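Local coordinates for plasmid pRiA4b Orf3-like domain-containing protein (Methanosarcina mazei, PDB 2I1S), which is of unknown function but belongs to the family of plasmid pRiA4b ORF-3-like proteins, at residues A[103-106]-A[110-113]; A[40-43]-A[48-51]; A[151-156]-A[166-171]; A[12-15]-A[20-23]. All blocks are in the same frame, centred on the assembly; numbering follows the deposited sequence.

In the fold
Interactions 1 and 4 are beta hairpin contacts in one mixed sheet, where strand 111-122 lies next to strand 7-15; Val-113 of the first packs on Leu-13 of the second. Interaction 1 is the more buried, with aromatic side chains filling one face. Interaction 4 pairs a buried isoleucine face with a more polar one of lysine, glutamine and water. Interaction 2 ties helix 34-44 to the loop that follows it through a single glutamine, and meets interaction 1 at the hydroxyls of Tyr-103 and Tyr-105. Interaction 3 stands apart, its centre about 22 Å from that of interaction 1: a partly buried helix pair held by sulfur, methyl and indole contacts.

Interaction 1 of 4, residues A[103-106]-A[110-113]; sequences YTYD and NWQV
Tyr-103 pairs with Val-113, and Tyr-105 with Trp-111, at the turn end of the antiparallel beta hairpin of strands 100-105 and 111-122. Tyr-103 N bonds to Val-113 O at 2.9 Å and Val-113 N to Tyr-103 O at 2.7 Å; nearer the turn, Tyr-105 N bonds to Trp-111 O, while the return bond from Trp-111 N is weak. All four side chains occupy one face of the sheet. Both tyrosines hold CG anti to the backbone N (chi1 174° and 168°), which sets both rings leaning the same way, where Tyr-103 meets Ile-41 and Tyr-105 Gln-42 of helix 34-44. Val-113 CG2 meets the edge of the first ring, 3.8 Å from Tyr-103 CD2, whereas Trp-111 CD1 approaches Tyr-105 CD2 obliquely. The phenol ends are held elsewhere, Tyr-103 OH by His-38 and Tyr-105 OH by Glu-142.

On the other face Thr-104 and Gln-112 lie alongside each other. Thr-104 CG2 packs 3.3 Å from Asn-110 OD1, and a water joins Thr-104 OG1 to Gln-112 NE2. A valine in place of this threonine would probably cost the water its hydroxyl partner and leave Gln-112 NE2 less firmly placed. Asp-106 OD2 is held in the turn by Gly-108 N and Asp-109 N. Asp-106 CB touches Trp-111 CD1, and a second water, in the indole plane, accepts from Trp-111 NE1 at 3.0 Å and donates to Asp-106 OD1 at 2.8 Å.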
loop_
_atom_site.group_PDB
_atom_site.type_symbol
_atom_site.label_atom_id
_atom_site.label_comp_id
_atom_site.label_asym_id
_atom_site.label_seq_id
_atom_site.Cartn_x
_atom_site.Cartn_y
_atom_site.Cartn_z
ATOM N N TYR A 103 -0.378 1.497 -7.407
ATOM C CA TYR A 103 -1.553 0.789 -6.884
ATOM C C TYR A 103 -2.618 1.797 -6.494
ATOM O O TYR A 103 -2.369 2.660 -5.666
ATOM C CB TYR A 103 -1.142 -0.016 -5.647
ATOM C CG TYR A 103 -2.228 -0.720 -4.862
ATOM C CD1 TYR A 103 -2.736 -1.950 -5.270
ATOM C CD2 TYR A 103 -2.699 -0.198 -3.665
ATOM C CE1 TYR A 103 -3.711 -2.634 -4.518
ATOM C CE2 TYR A 103 -3.674 -0.876 -2.896
ATOM C CZ TYR A 103 -4.173 -2.097 -3.320
ATOM O OH TYR A 103 -5.110 -2.798 -2.532
ATOM N N THR A 104 -3.796 1.671 -7.079
ATOM C CA THR A 104 -4.958 2.452 -6.690
ATOM C C THR A 104 -5.974 1.547 -5.952
ATOM O O THR A 104 -6.287 0.434 -6.384
ATOM C CB THR A 104 -5.602 3.142 -7.939
ATOM O OG1 THR A 104 -4.605 3.924 -8.618
ATOM C CG2 THR A 104 -6.796 4.058 -7.554
ATOM N N TYR A 105 -6.459 2.033 -4.813
ATOM C CA TYR A 105 -7.454 1.355 -4.023
ATOM C C TYR A 105 -8.539 2.387 -3.674
ATOM O O TYR A 105 -8.221 3.495 -3.207
ATOM C CB TYR A 105 -6.808 0.768 -2.759
ATOM C CG TYR A 105 -7.814 0.281 -1.732
ATOM C CD1 TYR A 105 -8.698 -0.782 -2.042
ATOM C CD2 TYR A 105 -7.927 0.902 -0.474
ATOM C CE1 TYR A 105 -9.655 -1.244 -1.115
ATOM C CE2 TYR A 105 -8.865 0.450 0.466
ATOM C CZ TYR A 105 -9.753 -0.628 0.122
ATOM O OH TYR A 105 -10.709 -1.119 1.024
ATOM N N ASP A 106 -9.810 2.024 -3.895
ATOM C CA ASP A 106 -10.967 2.906 -3.664
ATOM C C ASP A 106 -11.048 3.905 -4.791
ATOM O O ASP A 106 -10.330 4.904 -4.791
ATOM C CB ASP A 106 -10.907 3.640 -2.289
ATOM C CG ASP A 106 -12.261 4.246 -1.870
ATOM O OD1 ASP A 106 -12.517 4.389 -0.667
ATOM O OD2 ASP A 106 -13.094 4.570 -2.746
ATOM N N ASN A 110 -9.797 7.377 -4.051
ATOM C CA ASN A 110 -8.654 7.370 -4.983
ATOM C C ASN A 110 -7.311 7.346 -4.216
ATOM O O ASN A 110 -6.451 8.220 -4.353
ATOM C CB ASN A 110 -8.789 8.510 -6.032
ATOM C CG ASN A 110 -7.726 8.433 -7.183
ATOM O OD1 ASN A 110 -7.332 7.348 -7.632
ATOM N ND2 ASN A 110 -7.268 9.613 -7.650
ATOM N N TRP A 111 -7.169 6.359 -3.343
ATOM C CA TRP A 111 -5.897 6.160 -2.653
ATOM C C TRP A 111 -4.913 5.562 -3.611
ATOM O O TRP A 111 -5.227 4.582 -4.307
ATOM C CB TRP A 111 -6.048 5.207 -1.448
ATOM C CG TRP A 111 -7.084 5.646 -0.414
ATOM C CD1 TRP A 111 -8.192 4.954 -0.041
ATOM C CD2 TRP A 111 -7.070 6.851 0.381
ATOM N NE1 TRP A 111 -8.892 5.656 0.912
ATOM C CE2 TRP A 111 -8.223 6.816 1.203
ATOM C CE3 TRP A 111 -6.201 7.959 0.470
ATOM C CZ2 TRP A 111 -8.538 7.851 2.121
ATOM C CZ3 TRP A 111 -6.506 8.993 1.364
ATOM C CH2 TRP A 111 -7.669 8.924 2.198
ATOM N N GLN A 112 -3.702 6.107 -3.598
ATOM C CA GLN A 112 -2.626 5.609 -4.460
ATOM C C GLN A 112 -1.411 5.292 -3.663
ATOM O O GLN A 112 -0.907 6.123 -2.897
ATOM C CB GLN A 112 -2.300 6.620 -5.541
ATOM C CG GLN A 112 -3.443 6.802 -6.559
ATOM C CD GLN A 112 -3.157 7.900 -7.530
ATOM O OE1 GLN A 112 -2.724 8.977 -7.150
ATOM N NE2 GLN A 112 -3.394 7.640 -8.799
ATOM N N VAL A 113 -0.931 4.077 -3.840
ATOM C CA VAL A 113 0.269 3.639 -3.179
ATOM C C VAL A 113 1.352 3.444 -4.242
ATOM O O VAL A 113 1.118 2.731 -5.209
ATOM C CB VAL A 113 0.030 2.333 -2.420
ATOM C CG1 VAL A 113 1.359 1.849 -1.753
ATOM C CG2 VAL A 113 -1.127 2.489 -1.414
HETATM O O HOH W 1 -5.065 5.731 -10.517
HETATM O O HOH W 2 -11.194 3.966 1.766
#

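Interaction 2 of 4, residues A[40-43]-A[48-51]; sequences AIQA and EDYH
Two torsions of the Gln-42 side chain carry its amide to Asp-49: CG stands anti to the carbonyl carbon (chi1 -70°), and a bend at chi2 (-64°) folds the chain so that its amide meets the 48-51 loop. Gln-42 OE1 thereby accepts from Asp-49 N at 2.9 Å. The bond is bent, with an N-H...O angle of 135°, and its donor is tilted out of the amide plane. Glu-48 N lies farther off, 3.6 Å from Gln-42 OE1, and gives its hydrogen to Glu-142 instead. Asp-49 itself takes up a left-handed helical backbone conformation, and its CB comes within 3.8 Å of Gln-42 OE1.

Both ends of the Gln-42 amide are used, since NE2 bonds to Tyr-103 OH at 2.8 Å; the two bonds together fix the rotation of a buried group. The Asp-49 carboxylate turns to a different partner, OD2 bonding to His-38 NE2 from an earlier turn of the same helix. An alanine in place of Gln-42 would probably leave Asp-49 N without its acceptor and Tyr-103 OH without its amide partner, opening a gap between helix and loop. Farther along the loop, Glu-48 CB rests over one face of the Tyr-50 ring, and Tyr-50 CB over the centre of the His-51 ring.

The contact lets helix 34-44 hold the loop leading into strand 53-58, and strand 100-105 borders both: Tyr-105 touches the side chains of Gln-42 and Asp-49, and its hydroxyl bonds to Tyr-50 N.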
loop_
_atom_site.group_PDB
_atom_site.type_symbol
_atom_site.label_atom_id
_atom_site.label_comp_id
_atom_site.label_asym_id
_atom_site.label_seq_id
_atom_site.Cartn_x
_atom_site.Cartn_y
_atom_site.Cartn_z
ATOM N N ALA A 40 -1.033 -7.736 0.748
ATOM C CA ALA A 40 0.044 -7.320 1.657
ATOM C C ALA A 40 -0.063 -5.803 1.898
ATOM O O ALA A 40 0.038 -5.315 3.032
ATOM C CB ALA A 40 1.426 -7.725 1.091
ATOM N N ILE A 41 -0.288 -5.071 0.814
ATOM C CA ILE A 41 -0.738 -3.675 0.883
ATOM C C ILE A 41 -1.939 -3.442 1.829
ATOM O O ILE A 41 -1.883 -2.549 2.701
ATOM C CB ILE A 41 -0.989 -3.052 -0.559
ATOM C CG1 ILE A 41 0.277 -3.149 -1.421
ATOM C CG2 ILE A 41 -1.419 -1.558 -0.430
ATOM C CD1 ILE A 41 0.034 -2.737 -2.924
ATOM N N GLN A 42 -3.009 -4.227 1.673
ATOM C CA GLN A 42 -4.167 -4.058 2.558
ATOM C C GLN A 42 -3.773 -4.220 4.025
ATOM O O GLN A 42 -4.299 -3.512 4.904
ATOM C CB GLN A 42 -5.309 -5.061 2.225
ATOM C CG GLN A 42 -6.042 -4.835 0.917
ATOM C CD GLN A 42 -6.782 -3.526 0.875
ATOM O OE1 GLN A 42 -7.711 -3.318 1.619
ATOM N NE2 GLN A 42 -6.394 -2.645 -0.039
ATOM N N ALA A 43 -2.867 -5.169 4.269
ATOM C CA ALA A 43 -2.387 -5.540 5.595
ATOM C C ALA A 43 -1.566 -4.444 6.243
ATOM O O ALA A 43 -1.864 -4.058 7.373
ATOM C CB ALA A 43 -1.589 -6.833 5.531
ATOM N N GLU A 48 -9.474 -2.613 4.650
ATOM C CA GLU A 48 -10.513 -3.609 4.928
ATOM C C GLU A 48 -10.971 -4.385 3.666
ATOM O O GLU A 48 -11.871 -5.223 3.715
ATOM C CB GLU A 48 -11.708 -2.899 5.574
ATOM C CG GLU A 48 -11.564 -2.503 7.018
ATOM C CD GLU A 48 -11.517 -3.688 7.915
ATOM O OE1 GLU A 48 -12.046 -4.750 7.549
ATOM O OE2 GLU A 48 -10.934 -3.582 8.999
ATOM N N ASP A 49 -10.347 -4.075 2.545
ATOM C CA ASP A 49 -10.733 -4.587 1.233
ATOM C C ASP A 49 -12.205 -4.394 0.824
ATOM O O ASP A 49 -12.844 -5.290 0.298
ATOM C CB ASP A 49 -10.258 -6.030 1.021
ATOM C CG ASP A 49 -9.865 -6.283 -0.423
ATOM O OD1 ASP A 49 -9.887 -5.331 -1.238
ATOM O OD2 ASP A 49 -9.508 -7.410 -0.749
ATOM N N TYR A 50 -12.714 -3.187 1.023
ATOM C CA TYR A 50 -14.120 -2.887 0.773
ATOM C C TYR A 50 -14.339 -2.486 -0.669
ATOM O O TYR A 50 -15.474 -2.565 -1.193
ATOM C CB TYR A 50 -14.500 -1.641 1.565
ATOM C CG TYR A 50 -14.660 -1.813 3.050
ATOM C CD1 TYR A 50 -15.370 -2.882 3.554
ATOM C CD2 TYR A 50 -14.160 -0.851 3.939
ATOM C CE1 TYR A 50 -15.554 -3.031 4.931
ATOM C CE2 TYR A 50 -14.352 -0.966 5.317
ATOM C CZ TYR A 50 -15.041 -2.070 5.802
ATOM O OH TYR A 50 -15.268 -2.240 7.136
ATOM N N HIS A 51 -13.259 -1.993 -1.293
ATOM C CA HIS A 51 -13.398 -1.222 -2.521
ATOM C C HIS A 51 -12.635 -1.909 -3.638
ATOM O O HIS A 51 -11.964 -2.907 -3.397
ATOM C CB HIS A 51 -12.881 0.211 -2.316
ATOM C CG HIS A 51 -13.504 0.921 -1.160
ATOM N ND1 HIS A 51 -14.836 1.317 -1.150
ATOM C CD2 HIS A 51 -12.993 1.266 0.044
ATOM C CE1 HIS A 51 -15.103 1.901 0.008
ATOM N NE2 HIS A 51 -13.999 1.876 0.749
#

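Interaction 3 of 4, residues A[151-156]-A[166-171]; sequences EEMLEV and EDTVLW
Met-153 lays its thioether over one face of the Trp-171 indole, the two side chains crossing at about a right angle. The sulfur stands 3.7 Å above the ring plane, offset toward the rim. From Met-153 SD to the centroid of the Trp-171 six-membered ring is 4.1 Å, on a line 26° off the ring normal. A bend at the last torsion (chi3 -51°) swings the terminal methyl over the same ring, with Met-153 CE 4.2 Å from that centroid in a CH-pi contact. Sulfur and methyl therefore both lie on the pi face, the sulfur closest to Trp-171 CE3.

Thr-168 reaches between Met-153 and Val-156 and crosses both obliquely. Its methyl, CG2, set anti to the backbone N, packs 3.8 Å from Met-153 CB and 3.5 Å from Met-153 O. Its other branch faces Val-156: Val-156 CG1 lies 3.5 Å from Thr-168 CB, a tight fit, and the still shorter approach of that methyl to Thr-168 OG1 is doubtful in detail. The hydroxyl has a polar partner in its own helix, where it bonds to Glu-164 O. No hydrogen bond joins the two segments, so side-chain packing makes the contact.

Ser-144 touches both Met-153 and Trp-171. The segment axes approach to 9.6 Å with their directions 122° apart, an oblique crossing of two successive helices, 146-157 and 165-172, its centre about 23 Å from the centre of the chain, with a Met-aromatic contact set between them.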
loop_
_atom_site.group_PDB
_atom_site.type_symbol
_atom_site.label_atom_id
_atom_site.label_comp_id
_atom_site.label_asym_id
_atom_site.label_seq_id
_atom_site.Cartn_x
_atom_site.Cartn_y
_atom_site.Cartn_z
ATOM N N GLU A 151 -6.151 15.069 5.069
ATOM C CA GLU A 151 -5.399 16.241 5.519
ATOM C C GLU A 151 -6.299 17.303 6.182
ATOM O O GLU A 151 -5.887 17.915 7.161
ATOM C CB GLU A 151 -4.542 16.838 4.402
ATOM C CG GLU A 151 -3.308 16.001 4.058
ATOM C CD GLU A 151 -2.056 16.281 4.927
ATOM O OE1 GLU A 151 -2.193 16.622 6.132
ATOM O OE2 GLU A 151 -0.911 16.159 4.386
ATOM N N GLU A 152 -7.507 17.523 5.664
ATOM C CA GLU A 152 -8.453 18.452 6.301
ATOM C C GLU A 152 -8.774 18.043 7.744
ATOM O O GLU A 152 -8.712 18.868 8.642
ATOM C CB GLU A 152 -9.761 18.566 5.518
ATOM C CG GLU A 152 -9.672 19.322 4.208
ATOM C CD GLU A 152 -10.971 19.201 3.381
ATOM O OE1 GLU A 152 -11.979 18.659 3.929
ATOM O OE2 GLU A 152 -10.982 19.646 2.191
ATOM N N MET A 153 -9.129 16.781 7.968
ATOM C CA MET A 153 -9.259 16.246 9.332
ATOM C C MET A 153 -8.018 16.520 10.227
ATOM O O MET A 153 -8.173 16.987 11.337
ATOM C CB MET A 153 -9.556 14.755 9.284
ATOM C CG MET A 153 -11.028 14.464 8.903
ATOM S SD MET A 153 -11.635 12.780 9.066
ATOM C CE MET A 153 -10.433 11.855 8.210
ATOM N N LEU A 154 -6.802 16.255 9.735
ATOM C CA LEU A 154 -5.575 16.498 10.515
ATOM C C LEU A 154 -5.353 17.955 10.855
ATOM O O LEU A 154 -4.798 18.249 11.904
ATOM C CB LEU A 154 -4.319 15.937 9.825
ATOM C CG LEU A 154 -4.262 14.423 9.585
ATOM C CD1 LEU A 154 -2.897 14.046 9.090
ATOM C CD2 LEU A 154 -4.630 13.649 10.859
ATOM N N GLU A 155 -5.778 18.852 9.960
ATOM C CA GLU A 155 -5.702 20.306 10.169
ATOM C C GLU A 155 -6.645 20.731 11.295
ATOM O O GLU A 155 -6.231 21.449 12.219
ATOM C CB GLU A 155 -6.004 21.086 8.873
ATOM C CG GLU A 155 -4.868 21.116 7.879
ATOM C CD GLU A 155 -3.615 21.825 8.424
ATOM O OE1 GLU A 155 -3.630 23.070 8.610
ATOM O OE2 GLU A 155 -2.599 21.134 8.652
ATOM N N VAL A 156 -7.898 20.293 11.203
ATOM C CA VAL A 156 -8.859 20.368 12.314
ATOM C C VAL A 156 -8.268 19.892 13.650
ATOM O O VAL A 156 -8.436 20.560 14.673
ATOM C CB VAL A 156 -10.163 19.559 12.017
ATOM C CG1 VAL A 156 -10.960 19.323 13.286
ATOM C CG2 VAL A 156 -11.026 20.257 10.972
ATOM N N GLU A 166 -14.714 18.457 17.446
ATOM C CA GLU A 166 -15.368 17.352 18.158
ATOM C C GLU A 166 -15.951 16.293 17.219
ATOM O O GLU A 166 -15.943 15.099 17.539
ATOM C CB GLU A 166 -16.443 17.878 19.127
ATOM C CG GLU A 166 -15.894 18.870 20.197
ATOM N N ASP A 167 -16.429 16.745 16.060
ATOM C CA ASP A 167 -16.918 15.871 15.012
ATOM C C ASP A 167 -15.793 15.092 14.362
ATOM O O ASP A 167 -15.989 13.969 13.914
ATOM C CB ASP A 167 -17.660 16.671 13.955
ATOM C CG ASP A 167 -19.006 17.175 14.446
ATOM O OD1 ASP A 167 -19.435 18.251 13.962
ATOM O OD2 ASP A 167 -19.640 16.504 15.305
ATOM N N THR A 168 -14.614 15.697 14.299
ATOM C CA THR A 168 -13.449 15.065 13.679
ATOM C C THR A 168 -12.915 13.981 14.613
ATOM O O THR A 168 -12.626 12.897 14.168
ATOM C CB THR A 168 -12.369 16.128 13.386
ATOM O OG1 THR A 168 -12.967 17.190 12.640
ATOM C CG2 THR A 168 -11.132 15.542 12.628
ATOM N N VAL A 169 -12.827 14.286 15.911
ATOM C CA VAL A 169 -12.438 13.319 16.951
ATOM C C VAL A 169 -13.361 12.112 16.952
ATOM O O VAL A 169 -12.873 10.979 17.049
ATOM C CB VAL A 169 -12.369 13.966 18.375
ATOM C CG1 VAL A 169 -12.137 12.917 19.472
ATOM C CG2 VAL A 169 -11.254 15.019 18.415
ATOM N N LEU A 170 -14.672 12.361 16.835
ATOM C CA LEU A 170 -15.671 11.304 16.811
ATOM C C LEU A 170 -15.463 10.409 15.581
ATOM O O LEU A 170 -15.516 9.177 15.676
ATOM C CB LEU A 170 -17.098 11.878 16.877
ATOM C CG LEU A 170 -18.245 10.885 17.177
ATOM C CD1 LEU A 170 -18.202 10.279 18.590
ATOM C CD2 LEU A 170 -19.627 11.510 16.925
ATOM N N TRP A 171 -15.160 11.065 14.456
ATOM C CA TRP A 171 -14.965 10.438 13.152
ATOM C C TRP A 171 -13.750 9.479 13.191
ATOM O O TRP A 171 -13.864 8.317 12.794
ATOM C CB TRP A 171 -14.782 11.520 12.048
ATOM C CG TRP A 171 -15.083 11.044 10.657
ATOM C CD1 TRP A 171 -16.157 11.403 9.885
ATOM C CD2 TRP A 171 -14.296 10.137 9.844
ATOM N NE1 TRP A 171 -16.098 10.779 8.658
ATOM C CE2 TRP A 171 -14.971 9.998 8.603
ATOM C CE3 TRP A 171 -13.075 9.463 10.026
ATOM C CZ2 TRP A 171 -14.480 9.169 7.559
ATOM C CZ3 TRP A 171 -12.591 8.630 8.993
ATOM C CH2 TRP A 171 -13.302 8.484 7.783
#

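Interaction 4 of 4, residues A[12-15]-A[20-23]; sequences KLSI and PQIW
Lys-12 NZ is gripped from several sides: it donates to Gln-21 OE1 at 2.8 Å, donates to a water, and lies over the face of the Trp-23 pyrrole ring, 4.6 Å from the centroid, in a cation-pi contact. Fully extended, the lysine chain (chi1 -167°) passes Trp-23 CB with its CE on the way, while the extended Gln-21 comes from the opposite direction. The donor is tilted about 31° from the plane of the Gln-21 amide. Gln-21 NE2 is satisfied by two waters, at 2.7 and 3.0 Å. The nearer also accepts from Lys-12 NZ, closing a ring of ammonium, amide and water; the other donates to Ile-15 O at 2.8 Å.

These groups line the polar side of the antiparallel beta hairpin formed by strands 7-15 and 22-29, close to its turn. Ser-14 and Trp-23 make a non-hydrogen-bonded pair, in which Trp-23 CA sends a C-H toward Leu-13 O at 3.1 Å. Ile-15 N donates to Ile-22 O at 3.0 Å, fairly straight at 154°. In place of a direct return bond, Ile-22 N donates to a water that in turn donates to Ile-15 O, though the length of that last link is doubtful. On the hairpin's other face, Ile-15 CD1 packs against Ile-22 CG2, and Val-140 touches both side chains.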
loop_
_atom_site.group_PDB
_atom_site.type_symbol
_atom_site.label_atom_id
_atom_site.label_comp_id
_atom_site.label_asym_id
_atom_site.label_seq_id
_atom_site.Cartn_x
_atom_site.Cartn_y
_atom_site.Cartn_z
ATOM N N LYS A 12 9.355 -0.728 -1.069
ATOM C CA LYS A 12 8.783 0.383 -0.305
ATOM C C LYS A 12 7.410 0.701 -0.847
ATOM O O LYS A 12 7.183 0.648 -2.057
ATOM C CB LYS A 12 9.656 1.619 -0.341
ATOM C CG LYS A 12 9.256 2.676 0.671
ATOM C CD LYS A 12 10.142 3.884 0.519
ATOM C CE LYS A 12 9.576 5.011 1.374
ATOM N NZ LYS A 12 10.225 6.329 1.160
ATOM N N LEU A 13 6.484 0.971 0.069
ATOM C CA LEU A 13 5.100 1.354 -0.250
ATOM C C LEU A 13 4.830 2.713 0.347
ATOM O O LEU A 13 4.966 2.880 1.571
ATOM C CB LEU A 13 4.105 0.381 0.352
ATOM C CG LEU A 13 4.396 -1.120 0.227
ATOM C CD1 LEU A 13 3.275 -1.912 0.865
ATOM C CD2 LEU A 13 4.619 -1.547 -1.211
ATOM N N SER A 14 4.477 3.689 -0.493
ATOM C CA SER A 14 4.184 5.029 0.003
ATOM C C SER A 14 2.836 5.532 -0.473
ATOM O O SER A 14 2.504 5.446 -1.653
ATOM C CB SER A 14 5.313 6.037 -0.330
ATOM O OG SER A 14 5.186 6.641 -1.615
ATOM N N ILE A 15 2.053 6.050 0.462
ATOM C CA ILE A 15 0.826 6.737 0.109
ATOM C C ILE A 15 1.228 8.058 -0.575
ATOM O O ILE A 15 1.943 8.899 0.016
ATOM C CB ILE A 15 -0.085 6.995 1.350
ATOM C CG1 ILE A 15 -0.648 5.705 1.874
ATOM C CG2 ILE A 15 -1.284 7.882 0.972
ATOM C CD1 ILE A 15 -1.424 5.888 3.136
ATOM N N PRO A 20 3.931 15.010 5.967
ATOM C CA PRO A 20 5.001 14.035 5.786
ATOM C C PRO A 20 4.521 12.693 5.204
ATOM O O PRO A 20 3.341 12.322 5.341
ATOM C CB PRO A 20 5.524 13.841 7.216
ATOM C CG PRO A 20 5.232 15.082 7.910
ATOM C CD PRO A 20 3.971 15.627 7.313
ATOM N N GLN A 21 5.444 11.954 4.608
ATOM C CA GLN A 21 5.162 10.682 3.954
ATOM C C GLN A 21 4.704 9.518 4.869
ATOM O O GLN A 21 5.258 9.274 5.915
ATOM C CB GLN A 21 6.362 10.287 3.102
ATOM C CG GLN A 21 6.172 9.042 2.304
ATOM C CD GLN A 21 7.376 8.722 1.479
ATOM O OE1 GLN A 21 8.425 8.353 1.998
ATOM N NE2 GLN A 21 7.247 8.874 0.179
ATOM N N ILE A 22 3.622 8.853 4.483
ATOM C CA ILE A 22 3.178 7.642 5.155
ATOM C C ILE A 22 3.751 6.490 4.319
ATOM O O ILE A 22 3.492 6.431 3.113
ATOM C CB ILE A 22 1.625 7.537 5.194
ATOM C CG1 ILE A 22 0.945 8.772 5.849
ATOM C CG2 ILE A 22 1.188 6.237 5.830
ATOM C CD1 ILE A 22 -0.569 8.806 5.617
ATOM N N TRP A 23 4.562 5.620 4.934
ATOM C CA TRP A 23 5.202 4.516 4.192
ATOM C C TRP A 23 5.410 3.303 5.064
ATOM O O TRP A 23 5.381 3.401 6.295
ATOM C CB TRP A 23 6.540 4.924 3.544
ATOM C CG TRP A 23 7.618 5.351 4.562
ATOM C CD1 TRP A 23 7.828 6.615 5.027
ATOM C CD2 TRP A 23 8.546 4.506 5.261
ATOM N NE1 TRP A 23 8.827 6.622 5.935
ATOM C CE2 TRP A 23 9.286 5.342 6.125
ATOM C CE3 TRP A 23 8.800 3.112 5.273
ATOM C CZ2 TRP A 23 10.302 4.854 6.984
ATOM C CZ3 TRP A 23 9.813 2.627 6.110
ATOM C CH2 TRP A 23 10.583 3.515 6.942
HETATM O O HOH W 3 8.851 7.166 -1.121
HETATM O O HOH W 4 4.564 9.412 -0.959
HETATM O O HOH W 5 2.166 10.000 2.259
#